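Metallo-beta-lactamase domain-containing protein (Enterococcus faecalis, PDB 2AZ4) is of unproven function but binds two zinc ions in a metallo-beta-lactamase fold and may act as an RNA-binding exonuclease. Local coordinates at residues 20-25 / 31-36; 63-68 / 80-85; 270-275 / 279-284; 316-321 / 328-333. All blocks are in the same frame, centred on the assembly; numbering follows the deposited sequence.

Interaction 1: 20-25 / 31-36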
# COMPACT_ATOMS: atom_id res chain seq x y z
N GLY A 20 -0.65 9.76 4.62
CA GLY A 20 -1.66 10.81 4.65
C GLY A 20 -1.46 11.89 3.61
O GLY A 20 -1.98 13.00 3.79
N THR A 21 -0.74 11.58 2.53
CA THR A 21 -0.68 12.49 1.36
C THR A 21 -2.06 12.79 0.82
O THR A 21 -2.80 11.89 0.42
CB THR A 21 0.18 11.94 0.21
OG1 THR A 21 1.51 11.70 0.68
CG2 THR A 21 0.28 12.94 -0.92
N VAL A 22 -2.42 14.07 0.82
CA VAL A 22 -3.64 14.49 0.17
C VAL A 22 -3.26 15.75 -0.59
O VAL A 22 -2.92 16.78 0.01
CB VAL A 22 -4.80 14.77 1.16
CG1 VAL A 22 -6.04 15.24 0.41
CG2 VAL A 22 -5.11 13.53 2.04
N ILE A 23 -3.30 15.65 -1.91
CA ILE A 23 -2.97 16.75 -2.77
C ILE A 23 -4.19 17.03 -3.60
O ILE A 23 -4.90 16.10 -4.00
CB ILE A 23 -1.73 16.39 -3.66
CG1 ILE A 23 -0.49 16.22 -2.77
CG2 ILE A 23 -1.53 17.39 -4.77
CD1 ILE A 23 0.67 15.46 -3.45
N GLU A 24 -4.42 18.32 -3.83
CA GLU A 24 -5.46 18.81 -4.71
C GLU A 24 -4.87 19.44 -5.95
O GLU A 24 -3.88 20.18 -5.88
CB GLU A 24 -6.32 19.86 -3.99
CG GLU A 24 -7.41 20.43 -4.86
CD GLU A 24 -8.22 21.51 -4.15
OE1 GLU A 24 -7.93 21.80 -2.98
OE2 GLU A 24 -9.15 22.07 -4.77
N VAL A 25 -5.47 19.13 -7.08
CA VAL A 25 -5.16 19.78 -8.34
C VAL A 25 -6.46 20.39 -8.82
O VAL A 25 -7.45 19.68 -8.98
CB VAL A 25 -4.57 18.82 -9.40
CG1 VAL A 25 -4.28 19.60 -10.70
CG2 VAL A 25 -3.26 18.21 -8.89
N HIS A 31 -11.80 19.99 -9.70
CA HIS A 31 -10.64 19.64 -8.89
C HIS A 31 -10.59 18.16 -8.57
O HIS A 31 -11.63 17.49 -8.50
CB HIS A 31 -10.49 20.55 -7.63
CG HIS A 31 -11.61 20.46 -6.63
ND1 HIS A 31 -12.79 19.80 -6.86
CD2 HIS A 31 -11.71 20.99 -5.39
CE1 HIS A 31 -13.57 19.91 -5.80
NE2 HIS A 31 -12.94 20.62 -4.89
N ILE A 32 -9.37 17.65 -8.44
CA ILE A 32 -9.12 16.27 -8.07
C ILE A 32 -8.26 16.21 -6.81
O ILE A 32 -7.57 17.18 -6.48
CB ILE A 32 -8.44 15.45 -9.20
CG1 ILE A 32 -7.04 16.01 -9.51
CG2 ILE A 32 -9.34 15.42 -10.41
CD1 ILE A 32 -6.21 15.17 -10.49
N PHE A 33 -8.36 15.10 -6.10
CA PHE A 33 -7.60 14.88 -4.88
C PHE A 33 -7.01 13.48 -4.96
O PHE A 33 -7.60 12.60 -5.62
CB PHE A 33 -8.49 14.97 -3.62
CG PHE A 33 -9.15 16.34 -3.39
CD1 PHE A 33 -8.67 17.21 -2.42
CD2 PHE A 33 -10.27 16.72 -4.12
CE1 PHE A 33 -9.30 18.47 -2.20
CE2 PHE A 33 -10.89 17.98 -3.91
CZ PHE A 33 -10.40 18.84 -2.95
N PHE A 34 -5.89 13.27 -4.27
CA PHE A 34 -5.18 11.99 -4.16
C PHE A 34 -4.08 12.15 -3.11
O PHE A 34 -3.50 13.22 -2.99
CB PHE A 34 -4.54 11.58 -5.50
CG PHE A 34 -3.72 12.68 -6.15
CD1 PHE A 34 -4.31 13.57 -7.06
CD2 PHE A 34 -2.36 12.83 -5.85
CE1 PHE A 34 -3.57 14.58 -7.64
CE2 PHE A 34 -1.61 13.84 -6.46
CZ PHE A 34 -2.21 14.72 -7.34
N ASP A 35 -3.82 11.11 -2.31
CA ASP A 35 -4.71 9.97 -2.12
C ASP A 35 -5.72 10.35 -1.03
O ASP A 35 -6.24 11.47 -1.05
CB ASP A 35 -3.87 8.73 -1.77
CG ASP A 35 -3.01 8.25 -2.94
OD1 ASP A 35 -3.53 8.25 -4.08
OD2 ASP A 35 -1.84 7.85 -2.73
N PHE A 36 -6.00 9.43 -0.10
CA PHE A 36 -7.04 9.67 0.92
C PHE A 36 -6.85 8.82 2.20
O PHE A 36 -7.78 8.15 2.65
CB PHE A 36 -8.44 9.41 0.31
CG PHE A 36 -9.47 10.40 0.76
CD1 PHE A 36 -9.41 11.73 0.33
CD2 PHE A 36 -10.48 10.03 1.63
CE1 PHE A 36 -10.35 12.66 0.74
CE2 PHE A 36 -11.44 10.96 2.05
CZ PHE A 36 -11.37 12.28 1.62
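The amide N of Ile23 gives a nearly straight bond to the carbonyl O of Phe34, 2.7 Å long with an N-H...O angle of 162°, and the same oxygen also receives the CA-H of Val22. The return bond, Phe34 N to Ile23 O, closes a hydrogen-bonded antiparallel pair, and Val25 with Ile32 forms a second one, Ile32 N lying 2.8 Å from Val25 O. Between them Glu24 and Phe33 make the non-hydrogen-bonded pair, their CA atoms 4.5 Å apart. Here the extended chain of Glu24, with CG trans to the backbone N (chi1 179°), lays CG over one face of the Phe33 ring, 4.1 Å from its centroid. This aliphatic part suits the aromatic face, while OE1 at the far end bonds to His12. Beta-branched and aromatic residues suit the other face: Ile23 CG2 packs 3.8 Å from Phe34 CZ, Val25 CG2 comes to the ring's edge at CE1, and Val25 CB touches Ile32 CG1 at 3.7 Å. At the open end of the hairpin, away from the turn, a cis peptide leads into Asp35, whose N makes a weak bond to Thr21 O. The Asp35 carboxylate is held by Tyr186, His97 and Ser91, so it probably positions His97, a zinc ligand, from the second shell. The hairpin lies in the middle of a mixed sheet: strand 7-13 flanks 22-27, strand 85-89 flanks 30-34, and strand 173-179 packs against Val25, Ile32 and Phe34.

Interaction 2: 63-68 / 80-85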
# COMPACT_ATOMS: atom_id res chain seq x y z
N LEU A 63 -11.08 20.36 4.65
CA LEU A 63 -11.38 20.34 3.22
C LEU A 63 -12.81 20.79 3.01
O LEU A 63 -13.70 20.42 3.76
CB LEU A 63 -11.16 18.95 2.62
CG LEU A 63 -9.75 18.34 2.54
CD1 LEU A 63 -9.79 16.86 2.10
CD2 LEU A 63 -8.84 19.11 1.61
N LYS A 64 -13.03 21.58 1.96
CA LYS A 64 -14.36 22.12 1.73
C LYS A 64 -15.11 21.21 0.79
O LYS A 64 -14.58 20.86 -0.27
CB LYS A 64 -14.27 23.54 1.15
CG LYS A 64 -15.62 24.17 0.83
CD LYS A 64 -15.43 25.49 0.09
CE LYS A 64 -16.70 25.90 -0.65
NZ LYS A 64 -17.09 24.93 -1.73
N ASP A 65 -16.33 20.84 1.18
CA ASP A 65 -17.27 20.09 0.33
C ASP A 65 -16.64 18.84 -0.30
O ASP A 65 -16.73 18.61 -1.50
CB ASP A 65 -17.87 21.00 -0.75
CG ASP A 65 -18.91 21.96 -0.19
OD1 ASP A 65 -19.80 21.54 0.61
OD2 ASP A 65 -18.86 23.16 -0.56
N LEU A 66 -15.99 18.05 0.54
CA LEU A 66 -15.41 16.78 0.15
C LEU A 66 -15.79 15.67 1.14
O LEU A 66 -16.06 14.54 0.73
CB LEU A 66 -13.88 16.91 -0.01
CG LEU A 66 -13.17 15.80 -0.81
CD1 LEU A 66 -13.49 15.83 -2.30
CD2 LEU A 66 -11.65 15.80 -0.62
N TYR A 67 -15.83 15.98 2.43
CA TYR A 67 -16.17 14.93 3.40
C TYR A 67 -17.68 14.69 3.37
O TYR A 67 -18.44 15.59 3.01
CB TYR A 67 -15.69 15.26 4.82
CG TYR A 67 -14.19 15.35 4.97
CD1 TYR A 67 -13.36 14.25 4.68
CD2 TYR A 67 -13.59 16.52 5.42
CE1 TYR A 67 -11.99 14.34 4.82
CE2 TYR A 67 -12.21 16.61 5.56
CZ TYR A 67 -11.42 15.53 5.27
OH TYR A 67 -10.05 15.62 5.44
N ASP A 68 -18.09 13.47 3.70
CA ASP A 68 -19.51 13.07 3.72
C ASP A 68 -20.24 14.08 4.60
O ASP A 68 -19.94 14.19 5.77
CB ASP A 68 -19.59 11.65 4.30
CG ASP A 68 -21.03 11.06 4.33
OD1 ASP A 68 -22.01 11.78 4.07
OD2 ASP A 68 -21.14 9.85 4.64
N ASP A 80 -12.56 29.45 -1.17
CA ASP A 80 -13.62 30.39 -1.54
C ASP A 80 -14.30 30.07 -2.86
O ASP A 80 -15.11 30.86 -3.34
CB ASP A 80 -13.12 31.85 -1.55
CG ASP A 80 -11.90 32.08 -2.48
OD1 ASP A 80 -11.44 31.14 -3.18
OD2 ASP A 80 -11.40 33.24 -2.51
N LYS A 81 -13.95 28.92 -3.46
CA LYS A 81 -14.51 28.50 -4.74
C LYS A 81 -15.39 27.26 -4.57
O LYS A 81 -15.08 26.38 -3.77
CB LYS A 81 -13.40 28.19 -5.76
CG LYS A 81 -12.52 29.38 -6.11
CD LYS A 81 -11.65 29.12 -7.36
CE LYS A 81 -11.10 30.44 -7.96
NZ LYS A 81 -12.14 31.32 -8.64
N ASP A 82 -16.47 27.23 -5.34
CA ASP A 82 -17.30 26.03 -5.50
C ASP A 82 -16.86 25.33 -6.77
O ASP A 82 -16.44 25.98 -7.74
CB ASP A 82 -18.77 26.40 -5.63
CG ASP A 82 -19.37 26.90 -4.33
OD1 ASP A 82 -18.80 26.65 -3.25
OD2 ASP A 82 -20.43 27.55 -4.39
N TYR A 83 -16.92 24.00 -6.77
CA TYR A 83 -16.50 23.22 -7.93
C TYR A 83 -17.67 22.40 -8.48
O TYR A 83 -18.43 21.80 -7.72
CB TYR A 83 -15.30 22.33 -7.57
CG TYR A 83 -14.04 23.14 -7.36
CD1 TYR A 83 -13.23 23.48 -8.44
CD2 TYR A 83 -13.67 23.57 -6.09
CE1 TYR A 83 -12.08 24.24 -8.27
CE2 TYR A 83 -12.51 24.33 -5.90
CZ TYR A 83 -11.73 24.67 -7.00
OH TYR A 83 -10.59 25.42 -6.83
N GLN A 84 -17.83 22.42 -9.80
CA GLN A 84 -18.86 21.62 -10.46
C GLN A 84 -18.46 20.15 -10.60
O GLN A 84 -19.34 19.28 -10.63
CB GLN A 84 -19.22 22.18 -11.84
CG GLN A 84 -20.09 23.44 -11.77
CD GLN A 84 -21.40 23.19 -11.05
OE1 GLN A 84 -21.67 23.77 -9.99
NE2 GLN A 84 -22.22 22.32 -11.62
N HIS A 85 -17.15 19.89 -10.68
CA HIS A 85 -16.62 18.54 -10.95
C HIS A 85 -15.54 18.22 -9.93
O HIS A 85 -14.58 18.97 -9.79
CB HIS A 85 -16.00 18.45 -12.36
CG HIS A 85 -16.89 18.97 -13.45
ND1 HIS A 85 -17.91 18.22 -14.00
CD2 HIS A 85 -16.90 20.16 -14.10
CE1 HIS A 85 -18.52 18.93 -14.93
NE2 HIS A 85 -17.93 20.11 -15.01
O HOH W 1 -14.81 23.70 -2.66
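Asp65 and Asp82 mark the closest backbone approach of two irregular segments, their CA atoms still 8.3 Å apart, so side chains must bridge the gap. Asp65 takes the left-handed backbone angles 50°/49°, which aspartate tolerates better than most residues, and its carboxylate lies beside the Lys64 ammonium. Lysine fits the bridging role because its chain is long: Lys64 runs out extended and bends only at its last torsion (chi4 -64°), which swings NZ in among several oxygens. NZ forms a salt bridge with Asp82 OD1 at 2.9 Å, the Lys64 and Asp82 side chains crossing at about a right angle, and another with Asp65 OD2 at 2.8 Å. Each carboxylate offers its anti lone pair, on the side away from its second oxygen. The backbone supplies a third acceptor, Lys81 O, 3.2 Å from NZ, with the donor tilted well out of the carbonyl plane. A water closes a small triangle, accepting from NZ at 2.8 Å and donating to Lys81 O at 2.9 Å; it lies at the edge of the Tyr83 ring. Four acceptors crowd an ammonium with three hydrogens, so at least one must be shared, probably by Lys81 O, the most distant. The positive charge probably offsets the repulsion between the two aspartates, whose Asp65 OD2 and Asp82 OD1 are 4.4 Å apart. The arrangement is a surface salt-bridge network with lysine at its centre, joining two parts of the long loop between helix 51-56 and strand 85-89, away from the zinc site.

Interaction 3: 270-275 / 279-284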
# COMPACT_ATOMS: atom_id res chain seq x y z
N LYS A 270 3.70 -16.18 -6.54
CA LYS A 270 5.04 -16.70 -6.87
C LYS A 270 5.50 -17.81 -5.97
O LYS A 270 6.15 -18.78 -6.41
CB LYS A 270 6.10 -15.59 -6.86
CG LYS A 270 5.84 -14.47 -7.86
CD LYS A 270 5.97 -14.97 -9.31
CE LYS A 270 5.24 -14.07 -10.30
NZ LYS A 270 5.74 -14.25 -11.71
N ILE A 271 5.21 -17.68 -4.68
CA ILE A 271 5.54 -18.74 -3.74
C ILE A 271 4.84 -20.04 -4.16
O ILE A 271 5.48 -21.09 -4.24
CB ILE A 271 5.25 -18.32 -2.25
CG1 ILE A 271 6.27 -17.26 -1.83
CG2 ILE A 271 5.32 -19.53 -1.30
CD1 ILE A 271 5.87 -16.47 -0.60
N ILE A 272 3.54 -19.97 -4.43
CA ILE A 272 2.76 -21.10 -4.93
C ILE A 272 3.38 -21.72 -6.19
O ILE A 272 3.47 -22.95 -6.32
CB ILE A 272 1.30 -20.66 -5.17
CG1 ILE A 272 0.64 -20.31 -3.83
CG2 ILE A 272 0.50 -21.73 -5.90
CD1 ILE A 272 -0.74 -19.69 -3.96
N GLU A 273 3.84 -20.86 -7.10
CA GLU A 273 4.44 -21.26 -8.39
C GLU A 273 5.71 -22.08 -8.17
O GLU A 273 5.90 -23.12 -8.81
CB GLU A 273 4.74 -20.03 -9.26
CG GLU A 273 5.22 -20.29 -10.70
CD GLU A 273 5.90 -19.06 -11.34
OE1 GLU A 273 5.52 -17.91 -11.00
OE2 GLU A 273 6.82 -19.24 -12.20
N LYS A 274 6.57 -21.64 -7.24
CA LYS A 274 7.92 -22.19 -7.14
C LYS A 274 8.19 -23.11 -5.94
O LYS A 274 9.15 -23.87 -5.93
CB LYS A 274 8.93 -21.04 -7.18
CG LYS A 274 8.95 -20.29 -8.51
CD LYS A 274 10.35 -19.77 -8.85
CE LYS A 274 10.41 -19.28 -10.28
NZ LYS A 274 9.95 -17.86 -10.41
N SER A 275 7.34 -23.02 -4.91
CA SER A 275 7.54 -23.79 -3.69
C SER A 275 7.62 -25.30 -3.94
O SER A 275 6.67 -25.88 -4.49
CB SER A 275 6.41 -23.46 -2.69
OG SER A 275 6.58 -24.21 -1.50
N VAL A 279 1.85 -25.66 -1.07
CA VAL A 279 1.50 -24.50 -0.27
C VAL A 279 0.06 -24.57 0.22
O VAL A 279 -0.82 -24.97 -0.54
CB VAL A 279 1.69 -23.19 -1.08
CG1 VAL A 279 1.33 -21.97 -0.25
CG2 VAL A 279 3.14 -23.09 -1.56
N VAL A 280 -0.15 -24.18 1.48
CA VAL A 280 -1.49 -24.08 2.08
C VAL A 280 -1.64 -22.70 2.70
O VAL A 280 -0.85 -22.30 3.55
CB VAL A 280 -1.74 -25.20 3.14
CG1 VAL A 280 -3.20 -25.23 3.57
CG2 VAL A 280 -1.36 -26.56 2.59
N LEU A 281 -2.65 -21.96 2.27
CA LEU A 281 -2.85 -20.60 2.78
C LEU A 281 -4.05 -20.52 3.75
O LEU A 281 -4.93 -21.38 3.72
CB LEU A 281 -3.03 -19.59 1.63
CG LEU A 281 -1.91 -19.38 0.57
CD1 LEU A 281 -2.22 -18.28 -0.47
CD2 LEU A 281 -0.56 -19.08 1.23
N GLU A 282 -4.07 -19.49 4.58
CA GLU A 282 -5.26 -19.19 5.36
C GLU A 282 -6.37 -18.90 4.35
O GLU A 282 -6.09 -18.38 3.29
CB GLU A 282 -4.98 -17.99 6.29
CG GLU A 282 -6.16 -17.61 7.18
CD GLU A 282 -7.08 -16.61 6.48
OE1 GLU A 282 -6.58 -15.93 5.57
OE2 GLU A 282 -8.28 -16.52 6.81
N ALA A 283 -7.62 -19.23 4.69
CA ALA A 283 -8.73 -19.19 3.72
C ALA A 283 -8.99 -17.86 3.02
O ALA A 283 -9.25 -17.84 1.80
CB ALA A 283 -10.02 -19.76 4.32
N ASN A 284 -8.91 -16.76 3.76
CA ASN A 284 -9.20 -15.42 3.21
C ASN A 284 -8.13 -15.02 2.22
O ASN A 284 -8.41 -14.36 1.23
CB ASN A 284 -9.35 -14.36 4.32
CG ASN A 284 -10.63 -14.56 5.15
OD1 ASN A 284 -11.71 -14.22 4.72
ND2 ASN A 284 -10.48 -15.12 6.34
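Ile272, Val279 and Leu281 meet as aliphatic chains with no ring among them; the flat groups lie farther along, at Glu282 and Asn284. There the Glu282 carboxylate caps the helix that follows: the backbone N of Asn284 approaches OE2 from above the carboxylate plane at 3.1 Å, while Asn284 ND2 reaches the same oxygen on its syn side at 2.6 Å. Two donors thus grip OE2, and OE1 bonds to Met285 N: the long glutamate chain folds back to first-turn N-H groups, where its negative charge is probably favourable.

The contact proper is apolar. Val279 points at the helix and divides its branches: CG1 meets Ile272 CG1 at 4.0 Å, at about a right angle to that chain, and CG2 turns to Ser275 CB, a tight 3.5 Å for two carbons, with Ile271 CG2 beside it at 4.2 Å. Ile272 places CG1 trans to its carbonyl carbon (chi1 -66°) and carries on outstretched, taking CD1 to within 4.0 Å of Leu281 CD1. Serine is small, and its hydroxyl is bonded to Glu248 and to the carbonyl of Arg277.

Helix 265-274 runs roughly antiparallel to strand 278-282, the segments 157° apart, and covers its Val279 and Leu281 side. Helix 237-249 flanks this helix at Ile271 and Lys274, and strands 298-300 and 328-331 pair with 278-282 on its two sides.

Interaction 4: 316-321 / 328-333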
# COMPACT_ATOMS: atom_id res chain seq x y z
N ILE A 316 -7.64 -28.14 3.95
CA ILE A 316 -6.81 -28.99 4.79
C ILE A 316 -7.16 -28.65 6.24
O ILE A 316 -7.27 -27.46 6.60
CB ILE A 316 -5.30 -28.76 4.57
CG1 ILE A 316 -4.93 -28.73 3.07
CG2 ILE A 316 -4.44 -29.74 5.39
CD1 ILE A 316 -5.08 -30.06 2.30
N PRO A 317 -7.42 -29.68 7.07
CA PRO A 317 -7.68 -29.36 8.49
C PRO A 317 -6.46 -28.75 9.17
O PRO A 317 -5.33 -29.21 8.95
CB PRO A 317 -8.00 -30.72 9.11
CG PRO A 317 -8.36 -31.62 7.93
CD PRO A 317 -7.53 -31.12 6.78
N TYR A 318 -6.68 -27.70 9.96
CA TYR A 318 -5.63 -27.12 10.78
C TYR A 318 -4.83 -28.19 11.57
O TYR A 318 -3.59 -28.14 11.64
CB TYR A 318 -6.26 -26.10 11.73
CG TYR A 318 -5.30 -25.44 12.72
CD1 TYR A 318 -4.12 -24.84 12.29
CD2 TYR A 318 -5.62 -25.39 14.08
CE1 TYR A 318 -3.25 -24.21 13.19
CE2 TYR A 318 -4.77 -24.77 14.99
CZ TYR A 318 -3.59 -24.18 14.54
OH TYR A 318 -2.75 -23.57 15.43
N ASP A 319 -5.55 -29.14 12.14
CA ASP A 319 -4.98 -30.26 12.91
C ASP A 319 -3.93 -31.05 12.10
O ASP A 319 -2.89 -31.43 12.64
CB ASP A 319 -6.14 -31.17 13.38
CG ASP A 319 -5.69 -32.32 14.24
OD1 ASP A 319 -5.02 -32.06 15.27
OD2 ASP A 319 -5.99 -33.49 13.89
N THR A 320 -4.21 -31.27 10.81
CA THR A 320 -3.27 -31.91 9.90
C THR A 320 -2.02 -31.05 9.65
O THR A 320 -0.90 -31.55 9.63
CB THR A 320 -3.96 -32.29 8.56
OG1 THR A 320 -5.11 -33.08 8.84
CG2 THR A 320 -3.03 -33.10 7.64
N LEU A 321 -2.21 -29.76 9.45
CA LEU A 321 -1.09 -28.86 9.22
C LEU A 321 -0.12 -28.86 10.39
O LEU A 321 1.12 -28.86 10.19
CB LEU A 321 -1.60 -27.44 9.00
CG LEU A 321 -1.65 -26.78 7.62
CD1 LEU A 321 -1.54 -27.73 6.38
CD2 LEU A 321 -2.82 -25.81 7.54
N TYR A 328 4.01 -29.78 3.54
CA TYR A 328 3.47 -28.44 3.33
C TYR A 328 4.39 -27.30 3.73
O TYR A 328 5.15 -27.40 4.70
CB TYR A 328 2.14 -28.27 4.07
CG TYR A 328 1.14 -29.34 3.70
CD1 TYR A 328 0.56 -29.36 2.43
CD2 TYR A 328 0.79 -30.32 4.63
CE1 TYR A 328 -0.35 -30.36 2.08
CE2 TYR A 328 -0.12 -31.32 4.29
CZ TYR A 328 -0.69 -31.32 3.03
OH TYR A 328 -1.59 -32.28 2.70
N LEU A 329 4.26 -26.20 2.98
CA LEU A 329 4.67 -24.90 3.45
C LEU A 329 3.34 -24.20 3.70
O LEU A 329 2.57 -24.02 2.76
CB LEU A 329 5.49 -24.17 2.39
CG LEU A 329 5.70 -22.67 2.68
CD1 LEU A 329 6.75 -22.43 3.78
CD2 LEU A 329 6.03 -21.87 1.43
N TRP A 330 3.04 -23.84 4.94
CA TRP A 330 1.75 -23.21 5.23
C TRP A 330 1.79 -21.85 5.90
O TRP A 330 2.74 -21.51 6.60
CB TRP A 330 0.80 -24.15 5.96
CG TRP A 330 1.24 -24.69 7.33
CD1 TRP A 330 2.08 -25.75 7.57
CD2 TRP A 330 0.79 -24.24 8.63
NE1 TRP A 330 2.20 -25.97 8.93
CE2 TRP A 330 1.42 -25.06 9.60
CE3 TRP A 330 -0.07 -23.21 9.06
CZ2 TRP A 330 1.21 -24.88 10.99
CZ3 TRP A 330 -0.27 -23.02 10.46
CH2 TRP A 330 0.36 -23.87 11.39
N GLN A 331 0.75 -21.06 5.68
CA GLN A 331 0.73 -19.69 6.16
C GLN A 331 0.21 -19.69 7.60
O GLN A 331 -0.96 -20.01 7.85
CB GLN A 331 -0.17 -18.84 5.26
CG GLN A 331 -0.45 -17.40 5.75
CD GLN A 331 -1.48 -16.66 4.91
OE1 GLN A 331 -2.25 -17.28 4.19
NE2 GLN A 331 -1.52 -15.31 5.02
N VAL A 332 1.06 -19.33 8.56
CA VAL A 332 0.59 -19.24 9.96
C VAL A 332 0.28 -17.79 10.29
O VAL A 332 1.08 -16.90 10.00
CB VAL A 332 1.61 -19.85 10.96
CG1 VAL A 332 2.99 -19.19 10.82
CG2 VAL A 332 1.11 -19.76 12.41
N VAL A 333 -0.90 -17.54 10.87
CA VAL A 333 -1.38 -16.18 11.13
C VAL A 333 -1.67 -15.87 12.62
O VAL A 333 -1.84 -14.70 13.00
CB VAL A 333 -2.63 -15.85 10.27
CG1 VAL A 333 -2.29 -15.93 8.78
CG2 VAL A 333 -3.82 -16.79 10.62
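This contact belongs to a beta-alpha-beta crossover in a parallel alpha/beta sheet: the connection from strand 298-300 carries helix 318-323, which packs on Trp330 and Tyr328 of strand 328-331. Leu321 is the central wedge. Its CG sits over one face of the Trp330 indole, 3.7 Å from the centroid of the five-membered ring and 16° off the normal, a CH-pi contact. A branched residue suits this place because its methyls part in two directions: CD2 stays on the same side of the indole but beyond its rim, 4.1 Å from Trp330 CE3, while CD1 goes to Tyr328 CD2 at 3.9 Å, the two side chains crossing at about a right angle. The chi2 torsion of Leu321 is nearly eclipsed (17°), which may mean strain or an uncertain fit of the side chain. Trp330 has CG tucked between its backbone N and carbonyl carbon (chi1 60°), which leaves its broad face toward the helix. Tryptophan is large enough to reach Tyr318 as well, CH2 coming to the Tyr318 ring at its edge, 4.0 Å from CE1; the Tyr318 hydroxyl bonds to Asn338. Pro317, at the N-cap position, starts the helix, and its carbonyl O accepts from Leu321 N at 3.2 Å. Just before it, Ile316 and Tyr328 approach from opposite directions, bringing Ile316 CD1 4.2 Å from Tyr328 OH.

From the N terminus the four contacts follow in series, none nesting in or crossing another. Interaction 1 closes a tight hairpin, and interaction 2 then closes a wider loop leading into strand 85-89, the next neighbour of strand 30-34. The two touch: His31 N lies 3.0 Å from His85 O, and Leu66 packs on Phe33 and Phe36. Interactions 3 and 4 lie on the opposite side of the chain's centre, centres about 36 Å and 42 Å from that of interaction 1. They share one parallel sheet, where strands 278-282 and 328-331 are neighbours, and their helices cover opposite faces of it.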